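Local structure of apoptosis regulator Bcl-2 homolog (Fowlpox virus, 5TZP) at residues V105-T109 and S110-Y114; E83-N87 and W88-I92; K12-T15 and Y16-L20; Y61-F64 and D65-S69. The protein inhibits apoptosis of the host cell by sequestering and inactivating several proapoptotic Bcl-2 proteins, among them BAK1 and BAX. All coordinates share one frame; numbering follows the deposited sequence.

All four contacts are local, joining neighbouring residues along one run of chain in an all-helical Bcl-2 fold. Contact 1 is a surface loop between helices 88-105 and 115-136, held almost wholly by polar bonds; the other three are partly buried, and none is wholly core. Contacts 2 and 3 are each built at a helix start, where an Asn or Asp caps the first turn; contact 2 turns its polar side chains to the bound BH3 peptide, whereas contact 3 relies on tyrosines and a lysine. Contact 4 is the closing part of helix 43-68, with an apolar face toward helix 88-105 and the peptide. Contacts 1 and 2 fall at the two ends of helix 88-105.

Contact 1 (V105-T109 and S110-Y114); sequences VKQDT and SPQYY
Gln107 and Ser110 meet in a tight surface loop that joins helix 88-105 to helix 115-136, a local chain reversal whose second half, 110-114, belongs to the BH2 motif. The directions of 105-109 and 110-114 differ by 154°, which brings Lys106 abreast of Tyr113. A single backbone bond ties the two limbs: Gln107 N donates to Gln112 O at 3.0 Å, from a position tilted out of the carbonyl plane. The same oxygen receives a CA-H contact from Lys106 CA at 3.3 Å. Ser110 OG gives its proton to Gln107 OE1 at 2.7 Å, in the plane of the amide and on a lone pair. The glutamine chain, extended beyond CG, carries its amide to the serine, whose OG is turned between its own backbone N and carbonyl carbon (chi1 84°). Lys106 is modelled in two conformers; in one, its chain bends back so that NZ reaches Gln107 O at 2.8 Å and, weakly, Ser110 O, a less certain bridge.

Toward helix 115-136, the Tyr114 ring has Gln112 CG over one face, 3.6 Å above its plane toward the rim, and Val105 O at its edge. Gln112 OE1 also accepts from Tyr114 N at 2.8 Å, just where helix 115-136 begins. Tyr113 leaves the loop to pack on Ile28, Asn31 and Thr32 of helix 14-32, and Tyr113 O is hydrogen-bonded to Ser102 OG of helix 88-105. Gln112 thus acts twice, its O closing the turn with Gln107 N and its OE1 accepting from Tyr114 N; hydrogen bonds shape the loop more than apolar burial.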
loop_
_atom_site.group_PDB
_atom_site.type_symbol
_atom_site.label_atom_id
_atom_site.label_comp_id
_atom_site.label_asym_id
_atom_site.label_seq_id
_atom_site.Cartn_x
_atom_site.Cartn_y
_atom_site.Cartn_z
ATOM N N VAL A 105 -5.673 0.793 13.884
ATOM C CA VAL A 105 -7.114 0.629 14.049
ATOM C C VAL A 105 -7.484 -0.789 14.504
ATOM O O VAL A 105 -8.694 -1.074 14.624
ATOM C CB VAL A 105 -7.929 1.084 12.800
ATOM C CG1 VAL A 105 -7.706 2.563 12.527
ATOM C CG2 VAL A 105 -7.675 0.154 11.619
ATOM N N LYS A 106 -6.528 -1.653 14.775
ATOM C CA LYS A 106 -6.829 -2.977 15.290
ATOM C C LYS A 106 -7.744 -2.888 16.504
ATOM O O LYS A 106 -7.530 -2.083 17.422
ATOM C CB LYS A 106 -5.526 -3.672 15.656
ATOM C CG LYS A 106 -5.738 -5.165 16.111
ATOM C CD LYS A 106 -4.488 -5.707 16.741
ATOM C CE LYS A 106 -4.619 -5.720 18.251
ATOM N NZ LYS A 106 -5.766 -6.776 18.684
ATOM N N GLN A 107 -8.780 -3.755 16.516
ATOM C CA GLN A 107 -9.671 -3.816 17.648
ATOM C C GLN A 107 -8.918 -4.286 18.885
ATOM O O GLN A 107 -8.018 -5.099 18.816
ATOM C CB GLN A 107 -10.801 -4.798 17.383
ATOM C CG GLN A 107 -11.767 -4.327 16.287
ATOM C CD GLN A 107 -13.019 -5.168 16.347
ATOM O OE1 GLN A 107 -12.947 -6.398 16.357
ATOM N NE2 GLN A 107 -14.250 -4.502 16.563
ATOM N N ASP A 108 -9.327 -3.789 20.044
ATOM C CA ASP A 108 -8.736 -4.287 21.296
ATOM C C ASP A 108 -9.139 -5.713 21.628
ATOM O O ASP A 108 -8.355 -6.466 22.193
ATOM C CB ASP A 108 -9.163 -3.397 22.495
ATOM C CG ASP A 108 -8.412 -2.088 22.624
ATOM O OD1 ASP A 108 -7.434 -1.882 21.917
ATOM O OD2 ASP A 108 -8.870 -1.318 23.538
ATOM N N THR A 109 -10.342 -6.122 21.301
ATOM C CA THR A 109 -10.928 -7.334 21.826
ATOM C C THR A 109 -10.979 -8.466 20.800
ATOM O O THR A 109 -11.530 -9.530 21.130
ATOM C CB THR A 109 -12.275 -7.082 22.466
ATOM O OG1 THR A 109 -13.250 -6.665 21.511
ATOM C CG2 THR A 109 -12.221 -6.099 23.570
ATOM N N SER A 110 -10.395 -8.263 19.622
ATOM C CA SER A 110 -10.282 -9.354 18.654
ATOM C C SER A 110 -9.010 -9.131 17.888
ATOM O O SER A 110 -8.524 -8.019 17.848
ATOM C CB SER A 110 -11.486 -9.399 17.698
ATOM O OG SER A 110 -11.285 -8.510 16.647
ATOM N N PRO A 111 -8.518 -10.118 17.201
ATOM C CA PRO A 111 -7.305 -9.861 16.383
ATOM C C PRO A 111 -7.644 -9.348 15.006
ATOM O O PRO A 111 -7.042 -9.680 14.018
ATOM C CB PRO A 111 -6.543 -11.177 16.443
ATOM C CG PRO A 111 -7.592 -12.177 16.741
ATOM C CD PRO A 111 -8.671 -11.484 17.553
ATOM N N GLN A 112 -8.568 -8.430 14.924
ATOM C CA GLN A 112 -9.067 -7.859 13.663
ATOM C C GLN A 112 -8.345 -6.567 13.396
ATOM O O GLN A 112 -8.577 -5.506 14.037
ATOM C CB GLN A 112 -10.584 -7.644 13.763
ATOM C CG GLN A 112 -11.215 -6.955 12.567
ATOM C CD GLN A 112 -11.117 -7.739 11.330
ATOM O OE1 GLN A 112 -10.134 -7.749 10.613
ATOM N NE2 GLN A 112 -12.160 -8.510 11.073
ATOM N N TYR A 113 -7.493 -6.624 12.352
ATOM C CA TYR A 113 -6.808 -5.437 11.836
ATOM C C TYR A 113 -7.219 -5.146 10.413
ATOM O O TYR A 113 -6.568 -4.341 9.722
ATOM C CB TYR A 113 -5.284 -5.524 11.998
ATOM C CG TYR A 113 -4.640 -6.827 11.655
ATOM C CD1 TYR A 113 -4.236 -7.119 10.320
ATOM C CD2 TYR A 113 -4.381 -7.790 12.608
ATOM C CE1 TYR A 113 -3.640 -8.333 9.960
ATOM C CE2 TYR A 113 -3.849 -9.005 12.228
ATOM C CZ TYR A 113 -3.464 -9.242 10.890
ATOM O OH TYR A 113 -2.912 -10.489 10.595
ATOM N N TYR A 114 -8.332 -5.715 9.966
ATOM C CA TYR A 114 -8.964 -5.291 8.729
ATOM C C TYR A 114 -8.083 -5.510 7.519
ATOM O O TYR A 114 -8.292 -4.821 6.475
ATOM C CB TYR A 114 -9.491 -3.836 8.852
ATOM C CG TYR A 114 -10.468 -3.706 9.972
ATOM C CD1 TYR A 114 -11.754 -4.200 9.813
ATOM C CD2 TYR A 114 -10.133 -3.066 11.188
ATOM C CE1 TYR A 114 -12.695 -4.134 10.811
ATOM C CE2 TYR A 114 -11.182 -3.021 12.201
ATOM C CZ TYR A 114 -12.393 -3.555 11.938
ATOM O OH TYR A 114 -13.516 -3.627 12.906
#

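Contact 2 (E83-N87 and W88-I92); sequences EDKIN and WGRII
Asn87 caps the start of helix 88-105 by accepting from Arg90 N, within the Asn-Trp-Gly-Arg signature of the BH1 motif. The capping bond to Asn87 OD1 is 2.8 Å long and nearly straight (162°), arriving almost in line with the amide C=O. With chi1 at 61°, the amide folds back over the first turn, and Asn87 O in turn accepts from Ile91 N at 3.1 Å. One residue thus serves two amides of the opening turn.

The apolar contacts lie between Ile86 and Ile91, whose CD1 methyls meet at 3.7 Å. Ile91 CD1 also rests over a face of the Trp88 ring, toward its rim. Trp133 of helix 115-136 touches both isoleucines and the Trp88 ring, and Trp88 NE1 is bonded to Gln137 OE1.

Among the charged groups, Lys85 crosses Arg90 at about a right angle and lays CE over one face of the guanidinium, toward its rim, 3.2 Å from Arg90 NH2. Arg90 NH1 is anchored on Val81 O, leaving NE to form a salt bridge with an acidic side chain of the bound BH3 peptide. Asn87 ND2 also bonds a peptide acid, while Lys85 NZ makes only a long, weak ion pair with one. Asn87 OD1 thus mainly caps the helix, with a weak second bond to the peptide, while the neighbouring cations meet peptide acids that probably offset their like charges.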
loop_
_atom_site.group_PDB
_atom_site.type_symbol
_atom_site.label_atom_id
_atom_site.label_comp_id
_atom_site.label_asym_id
_atom_site.label_seq_id
_atom_site.Cartn_x
_atom_site.Cartn_y
_atom_site.Cartn_z
ATOM N N GLU A 83 -6.507 8.309 -8.664
ATOM C CA GLU A 83 -7.583 8.729 -9.532
ATOM C C GLU A 83 -7.127 8.979 -10.954
ATOM O O GLU A 83 -7.864 8.676 -11.914
ATOM C CB GLU A 83 -8.259 10.012 -8.996
ATOM C CG GLU A 83 -9.514 10.395 -9.806
ATOM C CD GLU A 83 -10.324 11.504 -9.195
ATOM O OE1 GLU A 83 -9.968 11.965 -8.069
ATOM O OE2 GLU A 83 -11.322 11.877 -9.877
ATOM N N ASP A 84 -5.934 9.571 -11.123
ATOM C CA ASP A 84 -5.472 10.032 -12.434
ATOM C C ASP A 84 -4.232 9.344 -12.933
ATOM O O ASP A 84 -4.003 9.372 -14.147
ATOM C CB ASP A 84 -5.094 11.545 -12.455
ATOM C CG ASP A 84 -6.257 12.439 -12.177
ATOM O OD1 ASP A 84 -7.451 11.994 -12.275
ATOM O OD2 ASP A 84 -5.983 13.629 -11.860
ATOM N N LYS A 85 -3.373 8.861 -12.050
ATOM C CA LYS A 85 -2.193 8.158 -12.510
ATOM C C LYS A 85 -1.659 7.216 -11.459
ATOM O O LYS A 85 -1.923 7.367 -10.251
ATOM C CB LYS A 85 -1.088 9.097 -12.940
ATOM C CG LYS A 85 -0.323 9.662 -11.915
ATOM C CD LYS A 85 1.011 10.226 -12.455
ATOM C CE LYS A 85 1.775 10.876 -11.291
ATOM N NZ LYS A 85 2.983 11.699 -11.582
ATOM N N ILE A 86 -0.922 6.201 -11.921
ATOM C CA ILE A 86 -0.292 5.239 -11.041
ATOM C C ILE A 86 1.220 5.247 -11.302
ATOM O O ILE A 86 1.685 5.540 -12.431
ATOM C CB ILE A 86 -0.886 3.830 -11.241
ATOM C CG1 ILE A 86 -0.514 2.842 -10.146
ATOM C CG2 ILE A 86 -0.445 3.221 -12.634
ATOM C CD1 ILE A 86 -1.384 1.607 -10.158
ATOM N N ASN A 87 2.006 4.933 -10.269
ATOM C CA ASN A 87 3.421 4.617 -10.377
ATOM C C ASN A 87 3.796 3.806 -9.157
ATOM O O ASN A 87 2.989 3.671 -8.230
ATOM C CB ASN A 87 4.319 5.856 -10.587
ATOM C CG ASN A 87 4.258 6.842 -9.482
ATOM O OD1 ASN A 87 4.323 6.424 -8.300
ATOM N ND2 ASN A 87 4.260 8.130 -9.789
ATOM N N TRP A 88 4.982 3.231 -9.135
ATOM C CA TRP A 88 5.346 2.349 -8.053
ATOM C C TRP A 88 5.522 3.093 -6.748
ATOM O O TRP A 88 5.183 2.543 -5.677
ATOM C CB TRP A 88 6.606 1.524 -8.375
ATOM C CG TRP A 88 6.277 0.418 -9.283
ATOM C CD1 TRP A 88 6.674 0.301 -10.630
ATOM C CD2 TRP A 88 5.525 -0.765 -8.989
ATOM N NE1 TRP A 88 6.156 -0.846 -11.122
ATOM C CE2 TRP A 88 5.440 -1.539 -10.176
ATOM C CE3 TRP A 88 4.877 -1.226 -7.845
ATOM C CZ2 TRP A 88 4.774 -2.735 -10.209
ATOM C CZ3 TRP A 88 4.199 -2.425 -7.916
ATOM C CH2 TRP A 88 4.170 -3.157 -9.079
ATOM N N GLY A 89 6.002 4.331 -6.731
ATOM C CA GLY A 89 6.072 5.066 -5.474
ATOM C C GLY A 89 4.715 5.275 -4.842
ATOM O O GLY A 89 4.593 5.237 -3.620
ATOM N N ARG A 90 3.719 5.560 -5.663
ATOM C CA ARG A 90 2.346 5.721 -5.208
ATOM C C ARG A 90 1.822 4.418 -4.605
ATOM O O ARG A 90 1.144 4.413 -3.562
ATOM C CB ARG A 90 1.430 6.249 -6.291
ATOM C CG ARG A 90 1.732 7.761 -6.581
ATOM C CD ARG A 90 0.892 8.265 -7.674
ATOM N NE ARG A 90 1.199 9.671 -7.977
ATOM C CZ ARG A 90 0.258 10.556 -8.278
ATOM N NH1 ARG A 90 -1.041 10.292 -8.218
ATOM N NH2 ARG A 90 0.686 11.816 -8.426
ATOM N N ILE A 91 2.045 3.309 -5.312
ATOM C CA ILE A 91 1.619 1.977 -4.831
ATOM C C ILE A 91 2.275 1.689 -3.504
ATOM O O ILE A 91 1.609 1.256 -2.554
ATOM C CB ILE A 91 1.921 0.897 -5.897
ATOM C CG1 ILE A 91 0.999 1.090 -7.082
ATOM C CG2 ILE A 91 1.744 -0.503 -5.296
ATOM C CD1 ILE A 91 1.433 0.203 -8.306
ATOM N N ILE A 92 3.574 1.883 -3.408
ATOM C CA ILE A 92 4.309 1.619 -2.172
ATOM C C ILE A 92 3.766 2.498 -1.066
ATOM O O ILE A 92 3.549 2.027 0.069
ATOM C CB ILE A 92 5.810 1.887 -2.358
ATOM C CG1 ILE A 92 6.375 0.749 -3.245
ATOM C CG2 ILE A 92 6.537 2.028 -1.036
ATOM C CD1 ILE A 92 7.719 1.142 -3.939
#

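Contact 3 (K12-T15 and Y16-L20); sequences KDET and YYIAL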
loop_
_atom_site.group_PDB
_atom_site.type_symbol
_atom_site.label_atom_id
_atom_site.label_comp_id
_atom_site.label_asym_id
_atom_site.label_seq_id
_atom_site.Cartn_x
_atom_site.Cartn_y
_atom_site.Cartn_z
ATOM N N LYS A 12 -12.312 -11.273 -10.202
ATOM C CA LYS A 12 -11.325 -11.924 -9.335
ATOM C C LYS A 12 -10.678 -13.075 -10.115
ATOM O O LYS A 12 -10.977 -14.257 -9.933
ATOM C CB LYS A 12 -11.977 -12.374 -8.031
ATOM C CG LYS A 12 -12.730 -11.250 -7.335
ATOM C CD LYS A 12 -12.896 -11.516 -5.833
ATOM C CE LYS A 12 -13.531 -12.852 -5.501
ATOM N NZ LYS A 12 -13.747 -12.952 -3.985
ATOM N N ASP A 13 -9.785 -12.703 -11.029
ATOM C CA ASP A 13 -9.044 -13.637 -11.845
ATOM C C ASP A 13 -7.621 -13.781 -11.288
ATOM O O ASP A 13 -7.348 -13.426 -10.130
ATOM C CB ASP A 13 -9.118 -13.167 -13.278
ATOM C CG ASP A 13 -8.461 -11.813 -13.492
ATOM O OD1 ASP A 13 -7.971 -11.171 -12.511
ATOM O OD2 ASP A 13 -8.398 -11.400 -14.678
ATOM N N GLU A 14 -6.719 -14.361 -12.088
ATOM C CA GLU A 14 -5.374 -14.618 -11.632
ATOM C C GLU A 14 -4.669 -13.318 -11.303
ATOM O O GLU A 14 -3.940 -13.232 -10.331
ATOM C CB GLU A 14 -4.586 -15.401 -12.684
ATOM C CG GLU A 14 -3.318 -15.970 -12.104
ATOM C CD GLU A 14 -2.574 -16.841 -13.083
ATOM O OE1 GLU A 14 -3.203 -17.189 -14.101
ATOM O OE2 GLU A 14 -1.384 -17.162 -12.819
ATOM N N THR A 15 -4.853 -12.314 -12.135
ATOM C CA THR A 15 -4.214 -11.033 -11.901
ATOM C C THR A 15 -4.661 -10.452 -10.562
ATOM O O THR A 15 -3.860 -9.936 -9.785
ATOM C CB THR A 15 -4.503 -10.077 -13.062
ATOM O OG1 THR A 15 -4.055 -10.690 -14.284
ATOM C CG2 THR A 15 -3.780 -8.741 -12.811
ATOM N N TYR A 16 -5.978 -10.501 -10.304
ATOM C CA TYR A 16 -6.498 -10.045 -9.032
ATOM C C TYR A 16 -5.813 -10.718 -7.868
ATOM O O TYR A 16 -5.410 -10.049 -6.910
ATOM C CB TYR A 16 -8.032 -10.222 -8.981
ATOM C CG TYR A 16 -8.664 -9.891 -7.661
ATOM C CD1 TYR A 16 -9.172 -8.652 -7.407
ATOM C CD2 TYR A 16 -8.782 -10.902 -6.658
ATOM C CE1 TYR A 16 -9.692 -8.370 -6.150
ATOM C CE2 TYR A 16 -9.393 -10.658 -5.468
ATOM C CZ TYR A 16 -9.832 -9.401 -5.216
ATOM O OH TYR A 16 -10.472 -9.162 -3.993
ATOM N N TYR A 17 -5.667 -12.058 -7.898
ATOM C CA TYR A 17 -5.028 -12.750 -6.780
ATOM C C TYR A 17 -3.555 -12.505 -6.705
ATOM O O TYR A 17 -3.025 -12.456 -5.615
ATOM C CB TYR A 17 -5.373 -14.239 -6.805
ATOM C CG TYR A 17 -6.828 -14.386 -6.294
ATOM C CD1 TYR A 17 -7.189 -14.120 -4.957
ATOM C CD2 TYR A 17 -7.837 -14.685 -7.177
ATOM C CE1 TYR A 17 -8.524 -14.216 -4.548
ATOM C CE2 TYR A 17 -9.197 -14.800 -6.749
ATOM C CZ TYR A 17 -9.495 -14.563 -5.439
ATOM O OH TYR A 17 -10.851 -14.679 -5.070
ATOM N N ILE A 18 -2.882 -12.296 -7.839
ATOM C CA ILE A 18 -1.455 -11.932 -7.785
ATOM C C ILE A 18 -1.268 -10.612 -7.032
ATOM O O ILE A 18 -0.392 -10.457 -6.159
ATOM C CB ILE A 18 -0.880 -11.850 -9.194
ATOM C CG1 ILE A 18 -0.736 -13.266 -9.814
ATOM C CG2 ILE A 18 0.444 -11.132 -9.158
ATOM C CD1 ILE A 18 -0.549 -13.280 -11.278
ATOM N N ALA A 19 -2.159 -9.650 -7.297
ATOM C CA ALA A 19 -2.107 -8.384 -6.548
ATOM C C ALA A 19 -2.485 -8.569 -5.082
ATOM O O ALA A 19 -1.771 -8.145 -4.167
ATOM C CB ALA A 19 -3.019 -7.353 -7.203
ATOM N N LEU A 20 -3.661 -9.160 -4.847
ATOM C CA LEU A 20 -4.190 -9.274 -3.488
ATOM C C LEU A 20 -3.254 -10.049 -2.588
ATOM O O LEU A 20 -3.031 -9.672 -1.466
ATOM C CB LEU A 20 -5.570 -9.923 -3.535
ATOM C CG LEU A 20 -6.186 -10.184 -2.145
ATOM C CD1 LEU A 20 -6.455 -8.862 -1.458
ATOM C CD2 LEU A 20 -7.445 -10.994 -2.252
HETATM O O HOH W 1 -11.322 -11.245 -2.317
#
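Lys12 lies alongside Tyr16 where the chain enters helix 14-32, its aliphatic part laid over one face of the ring. Lys12 CG stands 3.9 Å from the Tyr16 ring centroid and only 12° off the normal, a CH-pi contact, and Lys12 CD comes to 3.6 Å from Tyr16 CE2. The lysine chain runs the same way as the tyrosine and bends at chi3 (-54°), which takes Lys12 CE across to Tyr17 OH at 3.3 Å. A water joins the two ends: it is 2.8 Å from Tyr16 OH, and Lys12 NZ donates to it only weakly.

Asp13 is the N-cap. Its OD1 accepts from Tyr16 N at 3.0 Å, nearly in line with the C-O bond, because chi1 of 63° swings the carboxylate back toward the first turn. The same oxygen forms a salt bridge with Arg131 of helix 115-136. Asp13 O accepts from Tyr17 N at 3.1 Å, opening the regular helical bonding.

Glu14 continues it, with its O bonded to Ile18 N at 2.9 Å, and its CG brushes Ile18 CD1 farther out. Thr15 O bonds Ala19 N in turn, while its side chain leans on Arg131 and Tyr139. Beyond these residues, the edge of Tyr16, at CD2, sits over the centre of the Tyr17 ring, and Tyr16 itself packs on Glu120, Thr123 and Asp124.

Asp13 OD1 therefore serves both the helix cap and Arg131; a negative charge there would suit the positive end of the helix dipole, while Lys12 spends its length on aromatic carbon and leaves its ammonium near water.

Contact 4 (Y61-F64 and D65-S69); sequences YNEF and DIIIS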
loop_
_atom_site.group_PDB
_atom_site.type_symbol
_atom_site.label_atom_id
_atom_site.label_comp_id
_atom_site.label_asym_id
_atom_site.label_seq_id
_atom_site.Cartn_x
_atom_site.Cartn_y
_atom_site.Cartn_z
ATOM N N TYR A 61 5.956 8.501 9.464
ATOM C CA TYR A 61 4.945 8.054 10.428
ATOM C C TYR A 61 4.326 9.199 11.209
ATOM O O TYR A 61 3.137 9.112 11.525
ATOM C CB TYR A 61 5.477 6.973 11.416
ATOM C CG TYR A 61 6.348 7.499 12.503
ATOM C CD1 TYR A 61 7.704 7.685 12.368
ATOM C CD2 TYR A 61 5.774 7.864 13.688
ATOM C CE1 TYR A 61 8.448 8.240 13.405
ATOM C CE2 TYR A 61 6.507 8.408 14.708
ATOM C CZ TYR A 61 7.814 8.561 14.583
ATOM O OH TYR A 61 8.581 9.206 15.508
ATOM N N ASN A 62 5.063 10.276 11.525
ATOM C CA ASN A 62 4.432 11.370 12.263
ATOM C C ASN A 62 3.361 12.080 11.455
ATOM O O ASN A 62 2.351 12.494 11.986
ATOM C CB ASN A 62 5.481 12.399 12.706
ATOM C CG ASN A 62 6.457 11.814 13.745
ATOM O OD1 ASN A 62 7.679 11.615 13.474
ATOM N ND2 ASN A 62 5.969 11.642 14.886
ATOM N N GLU A 63 3.582 12.168 10.146
ATOM C CA GLU A 63 2.558 12.740 9.285
ATOM C C GLU A 63 1.350 11.814 9.185
ATOM O O GLU A 63 0.200 12.259 9.219
ATOM C CB GLU A 63 3.184 12.974 7.895
ATOM C CG GLU A 63 2.368 14.056 7.058
ATOM C CD GLU A 63 2.610 15.453 7.508
ATOM O OE1 GLU A 63 2.041 16.426 6.984
ATOM O OE2 GLU A 63 3.452 15.728 8.448
ATOM N N PHE A 64 1.627 10.522 9.072
ATOM C CA PHE A 64 0.565 9.540 9.035
ATOM C C PHE A 64 -0.265 9.609 10.303
ATOM O O PHE A 64 -1.505 9.462 10.256
ATOM C CB PHE A 64 1.131 8.105 8.868
ATOM C CG PHE A 64 1.763 7.770 7.545
ATOM C CD1 PHE A 64 1.721 8.671 6.471
ATOM C CD2 PHE A 64 2.347 6.557 7.353
ATOM C CE1 PHE A 64 2.306 8.301 5.252
ATOM C CE2 PHE A 64 2.899 6.190 6.148
ATOM C CZ PHE A 64 2.883 7.110 5.093
ATOM N N ASP A 65 0.397 9.854 11.452
ATOM C CA ASP A 65 -0.312 9.941 12.694
ATOM C C ASP A 65 -1.333 11.094 12.680
ATOM O O ASP A 65 -2.481 10.974 13.165
ATOM C CB ASP A 65 0.648 10.105 13.905
ATOM C CG ASP A 65 1.344 8.817 14.286
ATOM O OD1 ASP A 65 0.876 7.696 13.899
ATOM O OD2 ASP A 65 2.409 8.924 14.966
ATOM N N ILE A 66 -0.911 12.251 12.163
ATOM C CA ILE A 66 -1.876 13.351 12.075
ATOM C C ILE A 66 -3.036 12.987 11.132
ATOM O O ILE A 66 -4.204 13.189 11.481
ATOM C CB ILE A 66 -1.177 14.631 11.658
ATOM C CG1 ILE A 66 -0.180 15.045 12.758
ATOM C CG2 ILE A 66 -2.239 15.720 11.409
ATOM C CD1 ILE A 66 0.602 16.295 12.419
ATOM N N ILE A 67 -2.708 12.400 9.992
ATOM C CA ILE A 67 -3.744 12.027 9.010
ATOM C C ILE A 67 -4.757 11.095 9.664
ATOM O O ILE A 67 -5.980 11.264 9.556
ATOM C CB ILE A 67 -3.065 11.404 7.785
ATOM C CG1 ILE A 67 -2.380 12.456 6.920
ATOM C CG2 ILE A 67 -4.130 10.606 6.971
ATOM C CD1 ILE A 67 -1.445 11.959 5.927
ATOM N N ILE A 68 -4.265 10.092 10.377
ATOM C CA ILE A 68 -5.184 9.091 10.930
ATOM C C ILE A 68 -5.994 9.595 12.124
ATOM O O ILE A 68 -6.986 8.890 12.538
ATOM C CB ILE A 68 -4.293 7.864 11.319
ATOM C CG1 ILE A 68 -3.731 7.243 10.017
ATOM C CG2 ILE A 68 -5.077 6.785 12.071
ATOM C CD1 ILE A 68 -2.683 6.195 10.186
ATOM N N SER A 69 -5.585 10.724 12.721
ATOM C CA SER A 69 -6.355 11.247 13.851
ATOM C C SER A 69 -7.695 11.885 13.474
ATOM O O SER A 69 -8.538 12.193 14.347
ATOM C CB SER A 69 -5.477 12.198 14.624
ATOM O OG SER A 69 -5.387 13.443 13.961
HETATM O O HOH W 2 3.661 10.930 16.155
#
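Phe64 and Ile67 mark the close-packed part of the last turns of helix 43-68, whereas Tyr61, Asn62 and Asp65 form its looser, wetter side. On the packed side, Ile68 N bonds Phe64 O at 2.8 Å, and the Ile68 side chain bends over that same carbonyl, CG1 coming to 3.2 Å from Phe64 O. The preceding bond, from Ile67 N to Glu63 O, is 3.0 Å long and lies in the carbonyl plane.

On the more open side a water joins two side chains, accepting from Asn62 ND2 at 2.7 Å and donating to Asp65 OD2 at 2.6 Å; Asp65 OD1 bonds Tyr100 OH directly. Asp65 OD2 lies at the edge of the Tyr61 ring, 3.8 Å from Tyr61 CD2, with the carboxylate turned 75° to the ring plane, and Ile66 N makes a longer bond of 3.3 Å to Asn62 O.

Helix 88-105 lies against this end: Tyr61 also touches Tyr100, and Phe97 meets the Phe64 ring edge-to-face while packing on Ile67 and Ile68. Phe64 and Ile67 further reach apolar side chains of the bound BH3 peptide, so this end of helix 43-68 packs on helix 88-105 and also contributes to the apolar surface met by the peptide.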